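Local coordinates for toxin Tse2 (Pseudomonas aeruginosa, PDB 5AKO), which is a toxin delivered by the H1 type VI secretion system into the cytoplasm of recipient cells, where it probably acts as a NAD-dependent cytotoxin, at residues 30-38 with 100-111; 126-134 with 143-152. All coordinates share one frame; numbering follows the deposited sequence.

Contact 1 of 2, residues 30-38 with 100-111; sequences SLTLYRAVF and TSVFDRAGVLRR
Tyr34 and Phe103 join the two segments through a pair of backbone hydrogen bonds, Tyr34 N to Phe103 O at 2.8 Å and Phe103 N to Tyr34 O at 3.0 Å. They form a single antiparallel hydrogen-bonded bridge, and the strands, running at 122° to each other, splay apart beyond it. Water takes over on both sides: one molecule donates to Thr32 O and Asp104 O, another links Ala36 N to Ser101 O. The side-chain polar contact belongs to Arg35. Its chain bends at chi2 (69°) and brings NH1 to Ser101 O, 3.0 Å away, in the guanidinium plane and on a carbonyl lone pair. Thr100 CG2 sits over one face of the same group, 3.3 Å from NH1, while NE is held by Leu65 O. Ser101 O therefore accepts from both an arginine and a water.

Apolar contacts flank the bridge. Val102 CG1 touches Arg35 CB and CG2 touches Leu33 CB. Ala106 CB lies over the face of the Tyr34 ring, 4.2 Å from its centroid, in a CH-pi contact; Phe103 O is at that ring's edge. Farther along, Leu109 CD2 meets the edge of the Phe38 ring, 3.4 Å from CZ, and also packs on Ala36 CB. The backbone N-H groups of Arg110 and Arg111 each bond an acidic side chain of another protein's chain. A single antiparallel beta bridge thus joins two antiparallel sheets of the Tse2 ADP-ribosyltransferase-family domain: strand 33-37 pairs with 114-118, strand 100-103 with 141-148.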
loop_
_atom_site.group_PDB
_atom_site.type_symbol
_atom_site.label_atom_id
_atom_site.label_comp_id
_atom_site.label_asym_id
_atom_site.label_seq_id
_atom_site.Cartn_x
_atom_site.Cartn_y
_atom_site.Cartn_z
ATOM N N SER C 30 -17.203 -10.078 25.796
ATOM C CA SER C 30 -16.780 -11.288 26.469
ATOM C C SER C 30 -15.437 -11.074 27.099
ATOM O O SER C 30 -14.866 -11.972 27.656
ATOM C CB SER C 30 -16.719 -12.460 25.468
ATOM O OG SER C 30 -15.849 -12.175 24.390
ATOM N N LEU C 31 -14.973 -9.851 27.053
ATOM C CA LEU C 31 -13.608 -9.522 27.365
ATOM C C LEU C 31 -13.597 -8.074 27.771
ATOM O O LEU C 31 -14.385 -7.293 27.246
ATOM C CB LEU C 31 -12.809 -9.629 26.084
ATOM C CG LEU C 31 -11.396 -10.132 26.222
ATOM C CD1 LEU C 31 -11.397 -11.649 26.155
ATOM C CD2 LEU C 31 -10.590 -9.534 25.090
ATOM N N THR C 32 -12.684 -7.713 28.660
ATOM C CA THR C 32 -12.461 -6.315 29.009
ATOM C C THR C 32 -11.617 -5.631 27.939
ATOM O O THR C 32 -10.560 -6.121 27.588
ATOM C CB THR C 32 -11.817 -6.156 30.402
ATOM O OG1 THR C 32 -12.707 -6.716 31.360
ATOM C CG2 THR C 32 -11.623 -4.660 30.802
ATOM N N LEU C 33 -12.125 -4.505 27.440
ATOM C CA LEU C 33 -11.515 -3.693 26.389
ATOM C C LEU C 33 -11.265 -2.256 26.907
ATOM O O LEU C 33 -12.019 -1.749 27.737
ATOM C CB LEU C 33 -12.439 -3.656 25.146
ATOM C CG LEU C 33 -12.742 -5.058 24.545
ATOM C CD1 LEU C 33 -13.914 -5.092 23.577
ATOM C CD2 LEU C 33 -11.523 -5.605 23.850
ATOM N N TYR C 34 -10.233 -1.624 26.385
ATOM C CA TYR C 34 -9.745 -0.358 26.875
ATOM C C TYR C 34 -9.613 0.616 25.708
ATOM O O TYR C 34 -9.010 0.294 24.694
ATOM C CB TYR C 34 -8.349 -0.535 27.504
ATOM C CG TYR C 34 -8.310 -1.468 28.663
ATOM C CD1 TYR C 34 -8.181 -2.865 28.469
ATOM C CD2 TYR C 34 -8.407 -0.991 29.977
ATOM C CE1 TYR C 34 -8.138 -3.739 29.541
ATOM C CE2 TYR C 34 -8.358 -1.868 31.072
ATOM C CZ TYR C 34 -8.212 -3.243 30.836
ATOM O OH TYR C 34 -8.159 -4.121 31.896
ATOM N N ARG C 35 -10.100 1.839 25.905
ATOM C CA ARG C 35 -10.079 2.901 24.893
ATOM C C ARG C 35 -9.169 3.994 25.382
ATOM O O ARG C 35 -9.405 4.556 26.443
ATOM C CB ARG C 35 -11.500 3.431 24.759
ATOM C CG ARG C 35 -11.652 4.750 24.051
ATOM C CD ARG C 35 -11.341 4.588 22.598
ATOM N NE ARG C 35 -11.612 5.783 21.827
ATOM C CZ ARG C 35 -11.283 5.945 20.547
ATOM N NH1 ARG C 35 -10.652 4.993 19.862
ATOM N NH2 ARG C 35 -11.547 7.079 19.948
ATOM N N ALA C 36 -8.098 4.277 24.655
ATOM C CA ALA C 36 -7.185 5.353 25.024
ATOM C C ALA C 36 -7.921 6.721 24.977
ATOM O O ALA C 36 -8.741 6.951 24.091
ATOM C CB ALA C 36 -6.014 5.388 24.090
ATOM N N VAL C 37 -7.630 7.563 25.971
ATOM C CA VAL C 37 -8.256 8.836 26.162
ATOM C C VAL C 37 -7.162 9.898 26.155
ATOM O O VAL C 37 -6.314 9.922 27.033
ATOM C CB VAL C 37 -8.983 8.934 27.519
ATOM C CG1 VAL C 37 -9.554 10.336 27.711
ATOM C CG2 VAL C 37 -10.104 7.933 27.607
ATOM N N PHE C 38 -7.196 10.750 25.144
ATOM C CA PHE C 38 -6.307 11.890 25.050
ATOM C C PHE C 38 -7.133 13.109 25.410
ATOM O O PHE C 38 -7.940 13.540 24.620
ATOM C CB PHE C 38 -5.777 12.018 23.629
ATOM C CG PHE C 38 -4.885 10.885 23.234
ATOM C CD1 PHE C 38 -5.420 9.718 22.683
ATOM C CD2 PHE C 38 -3.527 10.951 23.451
ATOM C CE1 PHE C 38 -4.598 8.641 22.347
ATOM C CE2 PHE C 38 -2.705 9.887 23.109
ATOM C CZ PHE C 38 -3.239 8.728 22.561
ATOM N N THR C 100 -14.183 2.395 15.798
ATOM C CA THR C 100 -13.468 2.879 16.936
ATOM C C THR C 100 -12.514 1.795 17.450
ATOM O O THR C 100 -12.947 0.689 17.710
ATOM C CB THR C 100 -14.426 3.227 18.085
ATOM O OG1 THR C 100 -15.343 4.236 17.658
ATOM C CG2 THR C 100 -13.654 3.739 19.270
ATOM N N SER C 101 -11.257 2.168 17.669
ATOM C CA SER C 101 -10.209 1.273 18.150
ATOM C C SER C 101 -10.213 1.111 19.640
ATOM O O SER C 101 -10.174 2.105 20.372
ATOM C CB SER C 101 -8.840 1.795 17.763
ATOM O OG SER C 101 -8.613 1.665 16.360
ATOM N N VAL C 102 -10.238 -0.152 20.090
ATOM C CA VAL C 102 -9.949 -0.475 21.475
ATOM C C VAL C 102 -9.020 -1.683 21.549
ATOM O O VAL C 102 -8.845 -2.372 20.550
ATOM C CB VAL C 102 -11.217 -0.738 22.266
ATOM C CG1 VAL C 102 -12.032 0.526 22.385
ATOM C CG2 VAL C 102 -12.028 -1.859 21.648
ATOM N N PHE C 103 -8.431 -1.941 22.718
ATOM C CA PHE C 103 -7.492 -3.045 22.880
ATOM C C PHE C 103 -7.875 -3.849 24.117
ATOM O O PHE C 103 -8.696 -3.409 24.921
ATOM C CB PHE C 103 -6.103 -2.496 23.090
ATOM C CG PHE C 103 -5.569 -1.775 21.917
ATOM C CD1 PHE C 103 -4.983 -2.470 20.876
ATOM C CD2 PHE C 103 -5.693 -0.414 21.828
ATOM C CE1 PHE C 103 -4.490 -1.820 19.771
ATOM C CE2 PHE C 103 -5.174 0.255 20.738
ATOM C CZ PHE C 103 -4.574 -0.459 19.710
ATOM N N ASP C 104 -7.209 -4.983 24.288
ATOM C CA ASP C 104 -7.506 -5.911 25.382
ATOM C C ASP C 104 -6.533 -5.775 26.565
ATOM O O ASP C 104 -6.482 -6.637 27.437
ATOM C CB ASP C 104 -7.533 -7.372 24.851
ATOM C CG ASP C 104 -6.148 -7.880 24.412
ATOM O OD1 ASP C 104 -5.221 -7.051 24.130
ATOM O OD2 ASP C 104 -5.993 -9.125 24.321
ATOM N N ARG C 105 -5.743 -4.718 26.585
ATOM C CA ARG C 105 -5.045 -4.368 27.815
ATOM C C ARG C 105 -4.891 -2.868 27.874
ATOM O O ARG C 105 -5.158 -2.181 26.881
ATOM C CB ARG C 105 -3.689 -5.073 27.922
ATOM C CG ARG C 105 -2.625 -4.512 27.020
ATOM C CD ARG C 105 -1.287 -5.234 27.173
ATOM N NE ARG C 105 -0.338 -4.701 26.185
ATOM C CZ ARG C 105 0.346 -3.556 26.308
ATOM N NH1 ARG C 105 0.206 -2.783 27.382
ATOM N NH2 ARG C 105 1.187 -3.183 25.342
ATOM N N ALA C 106 -4.448 -2.375 29.038
ATOM C CA ALA C 106 -4.319 -0.939 29.307
ATOM C C ALA C 106 -2.970 -0.379 28.922
ATOM O O ALA C 106 -1.963 -1.076 28.939
ATOM C CB ALA C 106 -4.541 -0.676 30.789
ATOM N N GLY C 107 -2.935 0.914 28.628
ATOM C CA GLY C 107 -1.663 1.599 28.485
ATOM C C GLY C 107 -0.974 1.288 27.165
ATOM O O GLY C 107 0.189 1.564 26.989
ATOM N N VAL C 108 -1.711 0.735 26.216
ATOM C CA VAL C 108 -1.144 0.402 24.908
ATOM C C VAL C 108 -0.604 1.670 24.267
ATOM O O VAL C 108 0.471 1.656 23.700
ATOM C CB VAL C 108 -2.202 -0.264 23.990
ATOM C CG1 VAL C 108 -1.670 -0.439 22.573
ATOM C CG2 VAL C 108 -2.619 -1.619 24.554
ATOM N N LEU C 109 -1.346 2.766 24.387
ATOM C CA LEU C 109 -0.885 4.026 23.913
ATOM C C LEU C 109 -0.229 4.799 25.088
ATOM O O LEU C 109 -0.912 5.402 25.935
ATOM C CB LEU C 109 -2.051 4.811 23.327
ATOM C CG LEU C 109 -2.527 4.451 21.924
ATOM C CD1 LEU C 109 -3.254 3.144 21.933
ATOM C CD2 LEU C 109 -3.449 5.523 21.399
ATOM N N ARG C 110 1.093 4.792 25.103
ATOM C CA ARG C 110 1.829 5.288 26.247
ATOM C C ARG C 110 1.601 6.767 26.502
ATOM O O ARG C 110 1.543 7.192 27.646
ATOM C CB ARG C 110 3.328 4.910 26.135
ATOM C CG ARG C 110 3.560 3.428 26.525
ATOM C CD ARG C 110 4.525 2.636 25.634
ATOM N NE ARG C 110 5.916 2.571 26.114
ATOM N N ARG C 111 1.369 7.536 25.453
ATOM C CA ARG C 111 1.194 8.951 25.636
ATOM C C ARG C 111 -0.241 9.400 25.902
ATOM O O ARG C 111 -0.505 10.579 25.818
ATOM C CB ARG C 111 1.769 9.670 24.436
ATOM C CG ARG C 111 3.293 9.730 24.511
ATOM C CD ARG C 111 3.920 9.751 23.121
ATOM N NE ARG C 111 5.368 9.513 23.070
ATOM C CZ ARG C 111 5.963 8.323 22.922
ATOM N NH1 ARG C 111 5.246 7.200 22.853
ATOM N NH2 ARG C 111 7.301 8.250 22.854
HETATM O O HOH W 1 -8.735 -7.910 28.729
HETATM O O HOH W 2 -10.415 4.730 16.423
HETATM O O HOH W 3 -7.805 2.829 22.089
#

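Contact 2 of 2, residues 126-134 with 143-152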
loop_
_atom_site.group_PDB
_atom_site.type_symbol
_atom_site.label_atom_id
_atom_site.label_comp_id
_atom_site.label_asym_id
_atom_site.label_seq_id
_atom_site.Cartn_x
_atom_site.Cartn_y
_atom_site.Cartn_z
ATOM N N PRO C 126 -27.783 -2.359 20.288
ATOM C CA PRO C 126 -28.362 -3.286 19.329
ATOM C C PRO C 126 -27.837 -3.232 17.903
ATOM O O PRO C 126 -27.752 -4.283 17.248
ATOM C CB PRO C 126 -29.880 -2.935 19.342
ATOM C CG PRO C 126 -29.991 -1.614 20.052
ATOM C CD PRO C 126 -28.837 -1.639 21.036
ATOM N N ASP C 127 -27.510 -2.060 17.396
ATOM C CA ASP C 127 -27.036 -1.991 15.999
ATOM C C ASP C 127 -25.507 -1.841 15.827
ATOM O O ASP C 127 -25.037 -1.493 14.749
ATOM C CB ASP C 127 -27.771 -0.858 15.276
ATOM C CG ASP C 127 -29.232 -1.163 15.051
ATOM O OD1 ASP C 127 -29.521 -2.287 14.550
ATOM O OD2 ASP C 127 -30.070 -0.275 15.351
ATOM N N LEU C 128 -24.748 -2.146 16.873
ATOM C CA LEU C 128 -23.303 -2.103 16.815
ATOM C C LEU C 128 -22.783 -3.479 17.004
ATOM O O LEU C 128 -23.516 -4.378 17.450
ATOM C CB LEU C 128 -22.760 -1.237 17.928
ATOM C CG LEU C 128 -23.062 0.259 17.883
ATOM C CD1 LEU C 128 -22.315 0.964 18.998
ATOM C CD2 LEU C 128 -22.679 0.880 16.547
ATOM N N LYS C 129 -21.528 -3.676 16.623
ATOM C CA LYS C 129 -20.841 -4.920 16.928
ATOM C C LYS C 129 -19.383 -4.616 17.126
ATOM O O LYS C 129 -18.926 -3.536 16.754
ATOM C CB LYS C 129 -21.057 -5.961 15.847
ATOM C CG LYS C 129 -20.478 -5.611 14.487
ATOM C CD LYS C 129 -21.049 -6.500 13.382
ATOM C CE LYS C 129 -20.325 -6.289 12.067
ATOM N NZ LYS C 129 -20.840 -7.198 11.019
ATOM N N VAL C 130 -18.680 -5.568 17.726
ATOM C CA VAL C 130 -17.296 -5.422 18.110
ATOM C C VAL C 130 -16.556 -6.545 17.467
ATOM O O VAL C 130 -16.824 -7.687 17.757
ATOM C CB VAL C 130 -17.148 -5.535 19.634
ATOM C CG1 VAL C 130 -15.697 -5.392 20.063
ATOM C CG2 VAL C 130 -18.021 -4.485 20.294
ATOM N N LYS C 131 -15.620 -6.201 16.601
ATOM C CA LYS C 131 -14.876 -7.139 15.790
ATOM C C LYS C 131 -13.493 -7.357 16.344
ATOM O O LYS C 131 -12.774 -6.401 16.601
ATOM C CB LYS C 131 -14.729 -6.573 14.375
ATOM C CG LYS C 131 -13.801 -7.370 13.457
ATOM C CD LYS C 131 -13.754 -6.728 12.085
ATOM C CE LYS C 131 -12.912 -7.505 11.091
ATOM N NZ LYS C 131 -13.357 -8.913 11.021
ATOM N N GLN C 132 -13.112 -8.617 16.505
ATOM C CA GLN C 132 -11.768 -8.964 16.905
ATOM C C GLN C 132 -10.952 -8.900 15.658
ATOM O O GLN C 132 -11.272 -9.563 14.709
ATOM C CB GLN C 132 -11.679 -10.372 17.498
ATOM C CG GLN C 132 -10.243 -10.747 17.830
ATOM C CD GLN C 132 -10.054 -12.125 18.417
ATOM O OE1 GLN C 132 -10.988 -12.890 18.604
ATOM N NE2 GLN C 132 -8.811 -12.466 18.647
ATOM N N ASP C 133 -9.898 -8.095 15.655
ATOM C CA ASP C 133 -8.959 -8.087 14.523
ATOM C C ASP C 133 -7.718 -8.836 15.033
ATOM O O ASP C 133 -7.827 -9.698 15.873
ATOM C CB ASP C 133 -8.613 -6.676 14.086
ATOM C CG ASP C 133 -9.850 -5.776 13.859
ATOM O OD1 ASP C 133 -10.578 -5.957 12.884
ATOM O OD2 ASP C 133 -10.054 -4.805 14.586
ATOM N N SER C 134 -6.547 -8.501 14.545
ATOM C CA SER C 134 -5.376 -9.305 14.816
ATOM C C SER C 134 -4.681 -8.893 16.081
ATOM O O SER C 134 -4.894 -7.821 16.594
ATOM C CB SER C 134 -4.392 -9.174 13.662
ATOM O OG SER C 134 -4.921 -9.786 12.490
ATOM N N HIS C 143 -6.066 -5.998 18.841
ATOM C CA HIS C 143 -6.918 -4.841 18.481
ATOM C C HIS C 143 -8.363 -5.266 18.207
ATOM O O HIS C 143 -8.589 -6.361 17.655
ATOM C CB HIS C 143 -6.371 -4.214 17.217
ATOM C CG HIS C 143 -7.106 -2.984 16.799
ATOM N ND1 HIS C 143 -8.276 -3.017 16.074
ATOM C CD2 HIS C 143 -6.828 -1.681 17.003
ATOM C CE1 HIS C 143 -8.674 -1.783 15.835
ATOM N NE2 HIS C 143 -7.816 -0.958 16.396
ATOM N N TYR C 144 -9.323 -4.401 18.553
ATOM C CA TYR C 144 -10.722 -4.646 18.310
ATOM C C TYR C 144 -11.375 -3.392 17.737
ATOM O O TYR C 144 -10.892 -2.277 17.986
ATOM C CB TYR C 144 -11.430 -5.016 19.594
ATOM C CG TYR C 144 -11.140 -6.407 20.188
ATOM C CD1 TYR C 144 -9.989 -6.652 20.886
ATOM C CD2 TYR C 144 -12.053 -7.426 20.092
ATOM C CE1 TYR C 144 -9.730 -7.892 21.443
ATOM C CE2 TYR C 144 -11.837 -8.659 20.637
ATOM C CZ TYR C 144 -10.650 -8.903 21.300
ATOM O OH TYR C 144 -10.375 -10.131 21.867
ATOM N N THR C 145 -12.483 -3.557 16.983
ATOM C CA THR C 145 -13.135 -2.424 16.353
ATOM C C THR C 145 -14.616 -2.447 16.632
ATOM O O THR C 145 -15.280 -3.434 16.392
ATOM C CB THR C 145 -12.913 -2.429 14.831
ATOM O OG1 THR C 145 -11.513 -2.460 14.572
ATOM C CG2 THR C 145 -13.509 -1.154 14.161
ATOM N N ILE C 146 -15.100 -1.371 17.223
ATOM C CA ILE C 146 -16.512 -1.179 17.434
ATOM C C ILE C 146 -17.030 -0.538 16.148
ATOM O O ILE C 146 -16.515 0.492 15.736
ATOM C CB ILE C 146 -16.773 -0.180 18.544
ATOM C CG1 ILE C 146 -16.081 -0.594 19.848
ATOM C CG2 ILE C 146 -18.264 -0.060 18.755
ATOM C CD1 ILE C 146 -16.062 0.451 20.953
ATOM N N MET C 147 -18.052 -1.121 15.534
ATOM C CA MET C 147 -18.439 -0.741 14.201
ATOM C C MET C 147 -19.979 -0.896 14.063
ATOM O O MET C 147 -20.620 -1.551 14.859
ATOM C CB MET C 147 -17.662 -1.555 13.118
ATOM C CG MET C 147 -18.183 -2.975 13.003
ATOM S SD MET C 147 -17.373 -3.990 11.816
ATOM C CE MET C 147 -15.621 -3.672 12.030
ATOM N N PRO C 148 -20.575 -0.257 13.067
ATOM C CA PRO C 148 -21.995 -0.513 12.842
ATOM C C PRO C 148 -22.288 -1.962 12.359
ATOM O O PRO C 148 -21.505 -2.562 11.623
ATOM C CB PRO C 148 -22.377 0.522 11.764
ATOM C CG PRO C 148 -21.081 0.947 11.152
ATOM C CD PRO C 148 -20.082 0.876 12.268
ATOM N N ALA C 149 -23.406 -2.510 12.807
ATOM C CA ALA C 149 -23.787 -3.864 12.398
ATOM C C ALA C 149 -24.631 -3.808 11.137
ATOM O O ALA C 149 -24.876 -4.822 10.522
ATOM C CB ALA C 149 -24.555 -4.567 13.518
ATOM N N LYS C 150 -25.108 -2.627 10.801
ATOM C CA LYS C 150 -25.890 -2.407 9.574
ATOM C C LYS C 150 -25.663 -0.968 9.093
ATOM O O LYS C 150 -25.197 -0.121 9.865
ATOM C CB LYS C 150 -27.383 -2.648 9.830
ATOM C CG LYS C 150 -27.963 -1.738 10.919
ATOM C CD LYS C 150 -29.482 -1.599 10.834
ATOM C CE LYS C 150 -29.919 -0.152 11.106
ATOM N NZ LYS C 150 -31.395 0.002 11.318
ATOM N N PRO C 151 -25.952 -0.692 7.831
ATOM C CA PRO C 151 -25.695 0.648 7.345
ATOM C C PRO C 151 -26.443 1.696 8.134
ATOM O O PRO C 151 -27.598 1.517 8.379
ATOM C CB PRO C 151 -26.237 0.583 5.929
ATOM C CG PRO C 151 -25.967 -0.845 5.506
ATOM C CD PRO C 151 -26.288 -1.619 6.741
ATOM N N MET C 152 -25.779 2.750 8.583
ATOM C CA MET C 152 -26.477 3.791 9.327
ATOM C C MET C 152 -25.853 5.167 9.119
ATOM O O MET C 152 -24.666 5.276 8.790
ATOM C CB MET C 152 -26.507 3.459 10.815
ATOM C CG MET C 152 -25.144 3.270 11.450
ATOM S SD MET C 152 -25.188 2.618 13.134
ATOM C CE MET C 152 -25.970 1.039 12.867
HETATM O O HOH W 4 -23.324 -7.246 10.175
#
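The His143 ring has Asp133 OD2 at its edge, 2.9 Å from ND1 and practically in the ring plane, with Thr145 OG1 also near that plane; NE2 is hydrogen-bonded to Ser101 OG, and Phe103 meets the ring edge-to-face. The Tyr144 ring lies obliquely beside Gln132, whose CB is 3.6 Å from CE2, and the amide and ring planes differ by only 21°. With CG anti to the backbone N (chi1 176°) and an extended chain, Gln132 runs along the ring until CD comes near the hydroxyl.

These groups belong to a beta hairpin, strands 128-136 and 141-148, in regular antiparallel register. Paired bonds join Lys129 with Met147 and Lys131 with Thr145, and the bonds Asp133 N to His143 O and His143 N to Ser134 O continue the pairing toward the turn. At the far end Ala149 N donates to Asp127 O over 2.7 Å.

Val130, Ile146, Gln132 and Tyr144 share one face of the hairpin. Val130 reaches Tyr144 CD2 with CG1, while Leu128 CD1 touches Ile146 CG2; helix 154-176 covers Leu128 and Ile146 through Leu161. Lys129, Lys131, Thr145 and Met147 take the other face. There the Met147 chain, bent at chi3 (44°), lies between the two lysines: SD is 3.8 Å from Lys129 CE and CE is 3.6 Å from Lys131 CD. Beyond the methionine, Lys129 NZ donates to a water that also bonds Ala149 O, and the lysine makes a cation-pi contact with Tyr24.

Asp133 OD2 accepts two bonds, from Thr145 OG1 (2.8 Å) on its syn lone pair and from His143 ND1 on the anti side.

Both contacts are partly buried, but contact 2 has more buried residues and buries the larger area. Contact 2 is a regular hairpin inside one sheet, rich in direct backbone bonds; contact 1 crosses between sheets with a single bridge, and relies more on water and an arginine. Strands 100-103 and 141-148 are neighbours in the same sheet, so the contacts meet directly: Val102 O takes the N-H of Tyr144, and Leu31 and Leu33 pack against the tyrosine side chain. Ser101 OG and His143 NE2, 2.7 Å apart, also join them. The chemistry is apolar where Leu33 covers Val130 and Tyr144, and polar around Ser101 and His143, where another protein's chain packs.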